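Local coordinates for protein ribonuclease H (Uncultured organism, PDB 4IBN) that probably cleaves the RNA strand of RNA-DNA hybrids endonucleolytically, as a magnesium-dependent type 1 ribonuclease H, leaving 5'-phosphomonoesters, at residues Ala18-Glu23 with Arg195-Pro200; Ser74-Phe79 with Trp129-Gln134; Asp102-Trp107 with Val141-Val146. One frame throughout, in Å; residues are numbered along the deposited sequence.

Contact 1: residues Ala18-Glu23 with Arg195-Pro200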
loop_
_atom_site.group_PDB
_atom_site.type_symbol
_atom_site.label_atom_id
_atom_site.label_comp_id
_atom_site.label_asym_id
_atom_site.label_seq_id
_atom_site.Cartn_x
_atom_site.Cartn_y
_atom_site.Cartn_z
ATOM N N ALA A 18 3.112 10.501 -1.446
ATOM C CA ALA A 18 3.449 9.639 -0.352
ATOM C C ALA A 18 2.235 8.838 -0.005
ATOM O O ALA A 18 1.220 9.372 0.205
ATOM C CB ALA A 18 3.918 10.430 0.844
ATOM N N VAL A 19 2.415 7.526 0.039
ATOM C CA VAL A 19 1.351 6.590 0.234
ATOM C C VAL A 19 1.562 5.828 1.533
ATOM O O VAL A 19 2.639 5.498 1.827
ATOM C CB VAL A 19 1.355 5.607 -0.917
ATOM C CG1 VAL A 19 0.459 4.476 -0.639
ATOM C CG2 VAL A 19 0.969 6.322 -2.180
ATOM N N TYR A 20 0.495 5.670 2.303
ATOM C CA TYR A 20 0.552 4.994 3.570
ATOM C C TYR A 20 -0.503 3.921 3.554
ATOM O O TYR A 20 -1.625 4.223 3.452
ATOM C CB TYR A 20 0.288 5.963 4.744
ATOM C CG TYR A 20 1.291 7.077 4.809
ATOM C CD1 TYR A 20 2.424 6.936 5.515
ATOM C CD2 TYR A 20 1.092 8.249 4.126
ATOM C CE1 TYR A 20 3.341 7.914 5.545
ATOM C CE2 TYR A 20 1.993 9.223 4.167
ATOM C CZ TYR A 20 3.137 9.047 4.874
ATOM O OH TYR A 20 4.105 9.990 4.954
ATOM N N ALA A 21 -0.080 2.679 3.698
ATOM C CA ALA A 21 -0.957 1.544 3.516
ATOM C C ALA A 21 -0.976 0.636 4.730
ATOM O O ALA A 21 -0.036 0.591 5.432
ATOM C CB ALA A 21 -0.529 0.785 2.323
ATOM N N ASP A 22 -2.107 -0.021 4.960
ATOM C CA ASP A 22 -2.242 -1.009 6.019
ATOM C C ASP A 22 -3.279 -2.032 5.658
ATOM O O ASP A 22 -3.976 -1.866 4.752
ATOM C CB ASP A 22 -2.575 -0.420 7.382
ATOM C CG ASP A 22 -2.389 -1.425 8.500
ATOM O OD1 ASP A 22 -1.377 -2.027 8.560
ATOM O OD2 ASP A 22 -3.288 -1.687 9.256
ATOM N N GLU A 23 -3.279 -3.121 6.392
ATOM C CA GLU A 23 -4.257 -4.164 6.179
ATOM C C GLU A 23 -4.698 -4.724 7.506
ATOM O O GLU A 23 -3.985 -4.620 8.446
ATOM C CB GLU A 23 -3.683 -5.272 5.331
ATOM C CG GLU A 23 -2.477 -5.990 5.900
ATOM C CD GLU A 23 -1.289 -5.050 6.081
ATOM O OE1 GLU A 23 -0.946 -4.384 5.119
ATOM O OE2 GLU A 23 -0.723 -4.954 7.166
ATOM N N ARG A 195 2.289 10.991 16.061
ATOM C CA ARG A 195 3.218 11.846 15.352
ATOM C C ARG A 195 2.945 11.783 13.878
ATOM O O ARG A 195 2.808 10.736 13.358
ATOM C CB ARG A 195 4.642 11.397 15.578
ATOM C CG ARG A 195 5.248 11.929 16.819
ATOM C CD ARG A 195 6.131 10.941 17.458
ATOM N NE ARG A 195 7.413 11.009 16.895
ATOM C CZ ARG A 195 8.282 10.023 16.929
ATOM N NH1 ARG A 195 7.974 8.851 17.483
ATOM N NH2 ARG A 195 9.448 10.207 16.402
ATOM N N LEU A 196 2.862 12.928 13.230
ATOM C CA LEU A 196 2.616 13.015 11.820
ATOM C C LEU A 196 3.921 13.031 11.019
ATOM O O LEU A 196 4.833 13.651 11.408
ATOM C CB LEU A 196 1.867 14.284 11.532
ATOM C CG LEU A 196 1.429 14.523 10.126
ATOM C CD1 LEU A 196 0.192 13.777 9.830
ATOM C CD2 LEU A 196 1.237 15.957 9.931
ATOM N N GLU A 197 3.971 12.312 9.909
ATOM C CA GLU A 197 5.143 12.357 9.063
ATOM C C GLU A 197 4.996 13.470 8.031
ATOM O O GLU A 197 4.095 13.509 7.309
ATOM C CB GLU A 197 5.344 11.022 8.381
ATOM C CG GLU A 197 6.496 10.968 7.440
ATOM C CD GLU A 197 7.193 9.592 7.302
ATOM O OE1 GLU A 197 6.621 8.515 7.542
ATOM O OE2 GLU A 197 8.368 9.644 6.894
ATOM N N PRO A 198 5.953 14.360 8.001
ATOM C CA PRO A 198 5.933 15.431 7.013
ATOM C C PRO A 198 6.077 14.879 5.615
ATOM O O PRO A 198 6.631 13.843 5.447
ATOM C CB PRO A 198 7.171 16.264 7.362
ATOM C CG PRO A 198 7.605 15.798 8.631
ATOM C CD PRO A 198 7.158 14.418 8.816
ATOM N N PHE A 199 5.565 15.594 4.642
ATOM C CA PHE A 199 5.645 15.168 3.264
ATOM C C PHE A 199 7.110 15.126 2.810
ATOM O O PHE A 199 7.885 15.926 3.151
ATOM C CB PHE A 199 4.848 16.108 2.369
ATOM C CG PHE A 199 4.624 15.593 0.974
ATOM C CD1 PHE A 199 3.569 14.777 0.694
ATOM C CD2 PHE A 199 5.476 15.899 -0.041
ATOM C CE1 PHE A 199 3.401 14.317 -0.529
ATOM C CE2 PHE A 199 5.264 15.415 -1.265
ATOM C CZ PHE A 199 4.245 14.635 -1.504
ATOM N N PRO A 200 7.445 14.162 2.008
ATOM C CA PRO A 200 8.833 14.008 1.623
ATOM C C PRO A 200 9.383 15.062 0.704
ATOM O O PRO A 200 8.688 15.631 -0.054
ATOM C CB PRO A 200 8.849 12.647 0.941
ATOM C CG PRO A 200 7.542 12.414 0.504
ATOM C CD PRO A 200 6.641 13.050 1.509
HETATM O O HOH W 1 3.886 12.488 4.449
#
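The hydroxyl of Tyr20 and the backbone carbonyl of Glu197 meet through one water, which lies 2.6 Å from Tyr20 OH and is hydrogen-bonded to Glu197 O at 3.0 Å. That carbonyl is gripped a second time by the side-chain amide of Gln154, from helix 153-168. The water sits in the plane of the tyrosine ring, beyond its rim, so the phenol is met along its edge. The side chain of Glu197 also comes to this edge. Its CG, turned anti to the backbone N (chi1 178°), packs 3.6 Å from Tyr20 OH, while Glu197 OE1 lies near the ring plane, 3.9 Å from Tyr20 CE1. Ring and carboxylate planes stand 50° apart. The carboxylate looks elsewhere for its polar partner: OE1 is hydrogen-bonded to NE2 of His152, whose own ring meets that of Tyr20.

Two residues before the tyrosine on the same side of strand 16-25, Ala18 provides the apolar end. Ala18 CB touches Pro200 CD at 3.8 Å, and Phe199 CE1 approaches the same methyl at 4.2 Å. Within the loop, Pro200 CD lies over one face of the Phe199 ring, offset toward the rim, so the two rings reach Ala18 together.

The loop after helix 187-192 is thus laid against strand 16-25 of the mixed sheet of the RNase H fold by a polar point and an apolar patch. The polar link is indirect, through one water, and the bond from His152 probably fixes the carboxylate beside the phenol.

Contact 2: residues Ser74-Phe79 with Trp129-Gln134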
loop_
_atom_site.group_PDB
_atom_site.type_symbol
_atom_site.label_atom_id
_atom_site.label_comp_id
_atom_site.label_asym_id
_atom_site.label_seq_id
_atom_site.Cartn_x
_atom_site.Cartn_y
_atom_site.Cartn_z
ATOM N N SER A 74 -3.339 -3.958 -0.929
ATOM C CA SER A 74 -3.082 -2.575 -0.628
ATOM C C SER A 74 -2.140 -2.002 -1.660
ATOM O O SER A 74 -2.282 -0.899 -2.068
ATOM C CB SER A 74 -2.571 -2.374 0.810
ATOM O OG SER A 74 -1.212 -2.626 0.997
ATOM N N VAL A 75 -1.158 -2.774 -2.043
ATOM C CA VAL A 75 -0.281 -2.319 -3.103
ATOM C C VAL A 75 -0.988 -2.224 -4.440
ATOM O O VAL A 75 -0.920 -1.249 -5.110
ATOM C CB VAL A 75 0.871 -3.281 -3.299
ATOM C CG1 VAL A 75 1.764 -2.838 -4.465
ATOM C CG2 VAL A 75 1.670 -3.358 -2.090
ATOM N N ILE A 76 -1.675 -3.278 -4.813
ATOM C CA ILE A 76 -2.305 -3.275 -6.093
ATOM C C ILE A 76 -3.313 -2.181 -6.247
ATOM O O ILE A 76 -3.328 -1.492 -7.203
ATOM C CB ILE A 76 -3.025 -4.584 -6.322
ATOM C CG1 ILE A 76 -2.051 -5.724 -6.361
ATOM C CG2 ILE A 76 -3.828 -4.558 -7.571
ATOM C CD1 ILE A 76 -2.702 -7.094 -6.193
ATOM N N GLU A 77 -4.163 -2.029 -5.268
ATOM C CA GLU A 77 -5.152 -0.996 -5.351
ATOM C C GLU A 77 -4.545 0.391 -5.406
ATOM O O GLU A 77 -5.050 1.244 -6.077
ATOM C CB GLU A 77 -6.179 -1.082 -4.236
ATOM C CG GLU A 77 -6.991 -2.290 -4.296
ATOM C CD GLU A 77 -7.783 -2.438 -5.571
ATOM O OE1 GLU A 77 -8.317 -1.476 -6.037
ATOM O OE2 GLU A 77 -7.887 -3.546 -6.081
ATOM N N ALA A 78 -3.490 0.609 -4.663
ATOM C CA ALA A 78 -2.862 1.909 -4.650
ATOM C C ALA A 78 -2.282 2.298 -5.976
ATOM O O ALA A 78 -2.504 3.341 -6.453
ATOM C CB ALA A 78 -1.744 1.928 -3.627
ATOM N N PHE A 79 -1.497 1.417 -6.519
ATOM C CA PHE A 79 -0.862 1.657 -7.777
ATOM C C PHE A 79 -1.810 1.664 -8.961
ATOM O O PHE A 79 -1.543 2.286 -9.957
ATOM C CB PHE A 79 0.336 0.751 -7.964
ATOM C CG PHE A 79 1.506 1.161 -7.151
ATOM C CD1 PHE A 79 2.367 2.088 -7.603
ATOM C CD2 PHE A 79 1.707 0.657 -5.919
ATOM C CE1 PHE A 79 3.379 2.460 -6.864
ATOM C CE2 PHE A 79 2.719 1.050 -5.173
ATOM C CZ PHE A 79 3.553 1.952 -5.637
ATOM N N TRP A 129 1.300 -11.577 -6.131
ATOM C CA TRP A 129 2.565 -10.899 -6.221
ATOM C C TRP A 129 2.800 -10.452 -7.651
ATOM O O TRP A 129 3.249 -9.390 -7.879
ATOM C CB TRP A 129 3.711 -11.792 -5.783
ATOM C CG TRP A 129 3.974 -11.751 -4.340
ATOM C CD1 TRP A 129 3.743 -12.734 -3.444
ATOM C CD2 TRP A 129 4.532 -10.679 -3.612
ATOM N NE1 TRP A 129 4.127 -12.351 -2.217
ATOM C CE2 TRP A 129 4.610 -11.082 -2.284
ATOM C CE3 TRP A 129 5.020 -9.432 -3.956
ATOM C CZ2 TRP A 129 5.111 -10.273 -1.309
ATOM C CZ3 TRP A 129 5.496 -8.639 -2.974
ATOM C CH2 TRP A 129 5.549 -9.060 -1.674
ATOM N N GLN A 130 2.463 -11.299 -8.599
ATOM C CA GLN A 130 2.607 -10.921 -9.984
ATOM C C GLN A 130 1.743 -9.731 -10.369
ATOM O O GLN A 130 2.172 -8.895 -11.067
ATOM C CB GLN A 130 2.351 -12.102 -10.936
ATOM C CG GLN A 130 3.361 -13.184 -10.855
ATOM C CD GLN A 130 3.084 -14.332 -11.832
ATOM O OE1 GLN A 130 1.996 -14.545 -12.219
ATOM N NE2 GLN A 130 4.082 -15.030 -12.196
ATOM N N GLU A 131 0.521 -9.709 -9.890
ATOM C CA GLU A 131 -0.340 -8.578 -10.077
ATOM C C GLU A 131 0.200 -7.305 -9.407
ATOM O O GLU A 131 0.091 -6.246 -9.925
ATOM C CB GLU A 131 -1.748 -8.872 -9.544
ATOM C CG GLU A 131 -2.487 -9.885 -10.290
ATOM C CD GLU A 131 -3.977 -9.945 -9.938
ATOM O OE1 GLU A 131 -4.533 -8.950 -9.485
ATOM O OE2 GLU A 131 -4.570 -10.979 -10.187
ATOM N N ALA A 132 0.750 -7.448 -8.238
ATOM C CA ALA A 132 1.317 -6.309 -7.599
ATOM C C ALA A 132 2.496 -5.750 -8.334
ATOM O O ALA A 132 2.665 -4.585 -8.384
ATOM C CB ALA A 132 1.700 -6.633 -6.227
ATOM N N VAL A 133 3.345 -6.625 -8.837
ATOM C CA VAL A 133 4.523 -6.193 -9.559
ATOM C C VAL A 133 4.110 -5.448 -10.818
ATOM O O VAL A 133 4.651 -4.472 -11.163
ATOM C CB VAL A 133 5.434 -7.350 -9.925
ATOM C CG1 VAL A 133 6.429 -6.949 -10.957
ATOM C CG2 VAL A 133 6.099 -7.915 -8.717
ATOM N N GLN A 134 3.124 -5.959 -11.483
ATOM C CA GLN A 134 2.612 -5.280 -12.643
ATOM C C GLN A 134 1.996 -3.927 -12.350
ATOM O O GLN A 134 2.090 -3.051 -13.110
ATOM C CB GLN A 134 1.597 -6.175 -13.322
ATOM C CG GLN A 134 1.096 -5.716 -14.633
ATOM C CD GLN A 134 0.497 -6.876 -15.400
ATOM O OE1 GLN A 134 -0.511 -7.423 -15.004
ATOM N NE2 GLN A 134 1.154 -7.291 -16.437
#
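Ile76 reaches Ala132 because its CG1 stands anti to the carbonyl carbon (chi1 -64°) and the chain then runs on extended to CD1, sending the longer branch across to the partner helix. Val75 turns its CG1 anti to the backbone N (chi1 177°), which puts that methyl on the same alanine. Ala132 CB is therefore met by two branches, Ile76 CG1 at 3.9 Å and Val75 CG1 at 4.2 Å. The isoleucine goes further: its CG1 comes within 3.6 Å of Ala132 CA, resting on the backbone itself, as the small alanine side chain allows.

At the margin of this apolar seam, Ile76 CD1 packs 3.9 Å from Glu131 CB. Here the aliphatic base of the glutamate does the touching, while its extended chain carries the carboxylate on to a salt bridge between OE1 and Arg80, one turn beyond Ile76 on the same helix. Apolar and charged parts of one residue thus serve the same pair of helices. Met104 and Leu72 also touch Ala132 and help bury it.

The local axes approach to 8.6 Å and cross at 29°, with the two helices running in similar directions. This is close, alanine-centred helix-helix packing, joining helix 67-82 to helix 126-136 within the helical layer that backs the central sheet of the RNase H fold.

Contact 3: residues Asp102-Trp107 with Val141-Val146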
loop_
_atom_site.group_PDB
_atom_site.type_symbol
_atom_site.label_atom_id
_atom_site.label_comp_id
_atom_site.label_asym_id
_atom_site.label_seq_id
_atom_site.Cartn_x
_atom_site.Cartn_y
_atom_site.Cartn_z
ATOM N N ASP A 102 10.011 -6.216 2.202
ATOM C CA ASP A 102 11.021 -7.189 1.867
ATOM C C ASP A 102 10.707 -7.911 0.547
ATOM O O ASP A 102 11.567 -8.259 -0.179
ATOM C CB ASP A 102 11.256 -8.171 2.995
ATOM C CG ASP A 102 11.804 -7.527 4.225
ATOM O OD1 ASP A 102 12.526 -6.564 4.117
ATOM O OD2 ASP A 102 11.517 -8.042 5.277
ATOM N N GLY A 103 9.450 -8.171 0.293
ATOM C CA GLY A 103 9.110 -8.786 -0.966
ATOM C C GLY A 103 9.424 -7.926 -2.155
ATOM O O GLY A 103 9.961 -8.388 -3.093
ATOM N N MET A 104 9.058 -6.663 -2.096
ATOM C CA MET A 104 9.345 -5.767 -3.198
ATOM C C MET A 104 10.804 -5.432 -3.397
ATOM O O MET A 104 11.192 -5.072 -4.445
ATOM C CB MET A 104 8.532 -4.499 -3.122
ATOM C CG MET A 104 7.101 -4.761 -3.228
ATOM S SD MET A 104 6.682 -5.228 -4.930
ATOM C CE MET A 104 4.923 -5.100 -4.925
ATOM N N THR A 105 11.560 -5.444 -2.329
ATOM C CA THR A 105 12.942 -5.080 -2.433
ATOM C C THR A 105 13.863 -6.240 -2.618
ATOM O O THR A 105 14.966 -6.069 -3.060
ATOM C CB THR A 105 13.452 -4.309 -1.202
ATOM O OG1 THR A 105 13.242 -5.040 -0.014
ATOM C CG2 THR A 105 12.787 -2.965 -1.103
ATOM N N ARG A 106 13.420 -7.404 -2.180
ATOM C CA ARG A 106 14.209 -8.615 -2.257
ATOM C C ARG A 106 13.533 -9.817 -2.865
ATOM O O ARG A 106 13.965 -10.326 -3.812
ATOM C CB ARG A 106 14.709 -9.015 -0.883
ATOM C CG ARG A 106 15.623 -8.085 -0.268
ATOM C CD ARG A 106 16.046 -8.531 1.121
ATOM N NE ARG A 106 16.917 -7.555 1.715
ATOM C CZ ARG A 106 18.221 -7.707 1.810
ATOM N NH1 ARG A 106 18.795 -8.816 1.397
ATOM N NH2 ARG A 106 18.943 -6.750 2.351
ATOM N N TRP A 107 12.469 -10.283 -2.260
ATOM C CA TRP A 107 11.946 -11.578 -2.620
ATOM C C TRP A 107 11.461 -11.721 -4.070
ATOM O O TRP A 107 11.631 -12.737 -4.623
ATOM C CB TRP A 107 10.862 -12.014 -1.649
ATOM C CG TRP A 107 11.158 -11.898 -0.217
ATOM C CD1 TRP A 107 12.345 -11.883 0.382
ATOM C CD2 TRP A 107 10.200 -11.801 0.808
ATOM N NE1 TRP A 107 12.198 -11.760 1.728
ATOM C CE2 TRP A 107 10.868 -11.711 2.007
ATOM C CE3 TRP A 107 8.831 -11.788 0.820
ATOM C CZ2 TRP A 107 10.214 -11.638 3.212
ATOM C CZ3 TRP A 107 8.174 -11.669 2.044
ATOM C CH2 TRP A 107 8.873 -11.607 3.202
ATOM N N VAL A 141 9.402 3.655 -6.972
ATOM C CA VAL A 141 8.939 3.474 -5.620
ATOM C C VAL A 141 10.056 3.320 -4.615
ATOM O O VAL A 141 10.973 2.624 -4.846
ATOM C CB VAL A 141 7.998 2.286 -5.511
ATOM C CG1 VAL A 141 7.310 2.271 -4.150
ATOM C CG2 VAL A 141 6.964 2.316 -6.592
ATOM N N GLU A 142 9.933 4.045 -3.515
ATOM C CA GLU A 142 10.787 3.845 -2.383
ATOM C C GLU A 142 9.928 3.151 -1.371
ATOM O O GLU A 142 8.958 3.670 -0.978
ATOM C CB GLU A 142 11.303 5.166 -1.812
ATOM C CG GLU A 142 12.024 4.997 -0.507
ATOM C CD GLU A 142 12.636 6.245 0.071
ATOM O OE1 GLU A 142 12.643 7.272 -0.561
ATOM O OE2 GLU A 142 13.132 6.147 1.178
ATOM N N TRP A 143 10.327 1.961 -0.993
ATOM C CA TRP A 143 9.555 1.153 -0.079
ATOM C C TRP A 143 10.034 1.369 1.354
ATOM O O TRP A 143 11.192 1.243 1.589
ATOM C CB TRP A 143 9.678 -0.343 -0.473
ATOM C CG TRP A 143 9.249 -0.654 -1.882
ATOM C CD1 TRP A 143 10.030 -0.815 -2.945
ATOM C CD2 TRP A 143 7.921 -0.845 -2.340
ATOM N NE1 TRP A 143 9.295 -1.065 -4.058
ATOM C CE2 TRP A 143 7.983 -1.092 -3.698
ATOM C CE3 TRP A 143 6.693 -0.831 -1.731
ATOM C CZ2 TRP A 143 6.859 -1.294 -4.450
ATOM C CZ3 TRP A 143 5.598 -1.054 -2.463
ATOM C CH2 TRP A 143 5.668 -1.270 -3.804
ATOM N N ARG A 144 9.146 1.711 2.279
ATOM C CA ARG A 144 9.521 1.996 3.651
ATOM C C ARG A 144 8.661 1.219 4.625
ATOM O O ARG A 144 7.520 1.122 4.397
ATOM C CB ARG A 144 9.303 3.474 3.968
ATOM C CG ARG A 144 10.200 4.427 3.223
ATOM C CD ARG A 144 10.176 5.786 3.820
ATOM N NE ARG A 144 10.928 6.773 3.079
ATOM C CZ ARG A 144 10.779 8.070 3.227
ATOM N NH1 ARG A 144 9.924 8.537 4.083
ATOM N NH2 ARG A 144 11.472 8.897 2.502
ATOM N N TRP A 145 9.264 0.691 5.694
ATOM C CA TRP A 145 8.554 -0.004 6.757
ATOM C C TRP A 145 8.497 0.851 8.020
ATOM O O TRP A 145 9.424 1.521 8.349
ATOM C CB TRP A 145 9.259 -1.320 7.098
ATOM C CG TRP A 145 8.674 -2.054 8.217
ATOM C CD1 TRP A 145 7.528 -2.675 8.211
ATOM C CD2 TRP A 145 9.221 -2.242 9.500
ATOM N NE1 TRP A 145 7.276 -3.246 9.385
ATOM C CE2 TRP A 145 8.308 -2.987 10.218
ATOM C CE3 TRP A 145 10.375 -1.833 10.121
ATOM C CZ2 TRP A 145 8.511 -3.339 11.519
ATOM C CZ3 TRP A 145 10.577 -2.193 11.409
ATOM C CH2 TRP A 145 9.644 -2.930 12.090
ATOM N N VAL A 146 7.361 0.795 8.694
ATOM C CA VAL A 146 7.226 1.310 10.042
ATOM C C VAL A 146 6.472 0.312 10.873
ATOM O O VAL A 146 5.724 -0.434 10.358
ATOM C CB VAL A 146 6.409 2.621 10.085
ATOM C CG1 VAL A 146 7.206 3.769 9.491
ATOM C CG2 VAL A 146 5.127 2.453 9.415
#
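Met104 and Trp143 are joined chiefly by a CH-pi contact. The CB of the methionine stands over one face of the Trp143 indole, 3.6 Å from the centroid of the five-membered ring and only 16° off its normal; the nearest ring atom, Trp143 CE2, lies 3.5 Å from Met104 CB. On the opposite face the indole is backed by Val141 CG1, from two residues earlier in the same strand, so the flat ring is sandwiched between aliphatic groups. Trp143 CG is anti to the carbonyl carbon (chi1 -57°), a setting that carries the ring out toward the helix.

Sulfur-aromatic and ring contacts accompany the first. The methionine chain bends at chi2 and brings Met104 SD to 4.6 Å from the centroid of the six-membered ring of Trp143, 34° off the normal and hence obliquely placed. Trp143 also meets the ring of Phe93 on the adjoining strand 90-95. Without the indole, as with an alanine here, Met104 and Val141 would probably be left facing a gap, and Met104 SD without its aromatic neighbour.

Plain apolar packing completes the interface. Thr105 CG2 lies 4.0 Å from Trp143 CD1, while its hydroxyl turns back to the carbonyl of Val101 in its own helix.

On the strand itself, Arg144 NE binds Glu142 OE2 at 3.0 Å in a salt bridge, the oxygen met from above its carboxylate plane; Glu142 OE1 pairs with Arg206 N. The arrangement is helix-on-sheet packing, with an edge-strand tryptophan seating helix 98-113 against the mixed sheet of the RNase H fold.

From the N terminus, the chain first enters strand 16-25, whose residues 18-23 are met by the loop 195-200 near the far end: contact 1 closes the longest loop and encloses both others. Contact 2 then begins at helix 67-82 and closes on helix 126-136. Contact 3 starts between those two, on helix 98-113, and ends after them on strand 140-145, so contacts 2 and 3 cross. They also touch: Trp129 CH2 packs 3.6 Å from Gly103 CA, and Phe79 meets Val141. Contact 1 reaches contact 2 through Ala21 and Ser74, and contact 3 through a long, weak ion pair of Glu197 with Arg144. Together they tie the C-terminal loop, central sheet and three helices to one another.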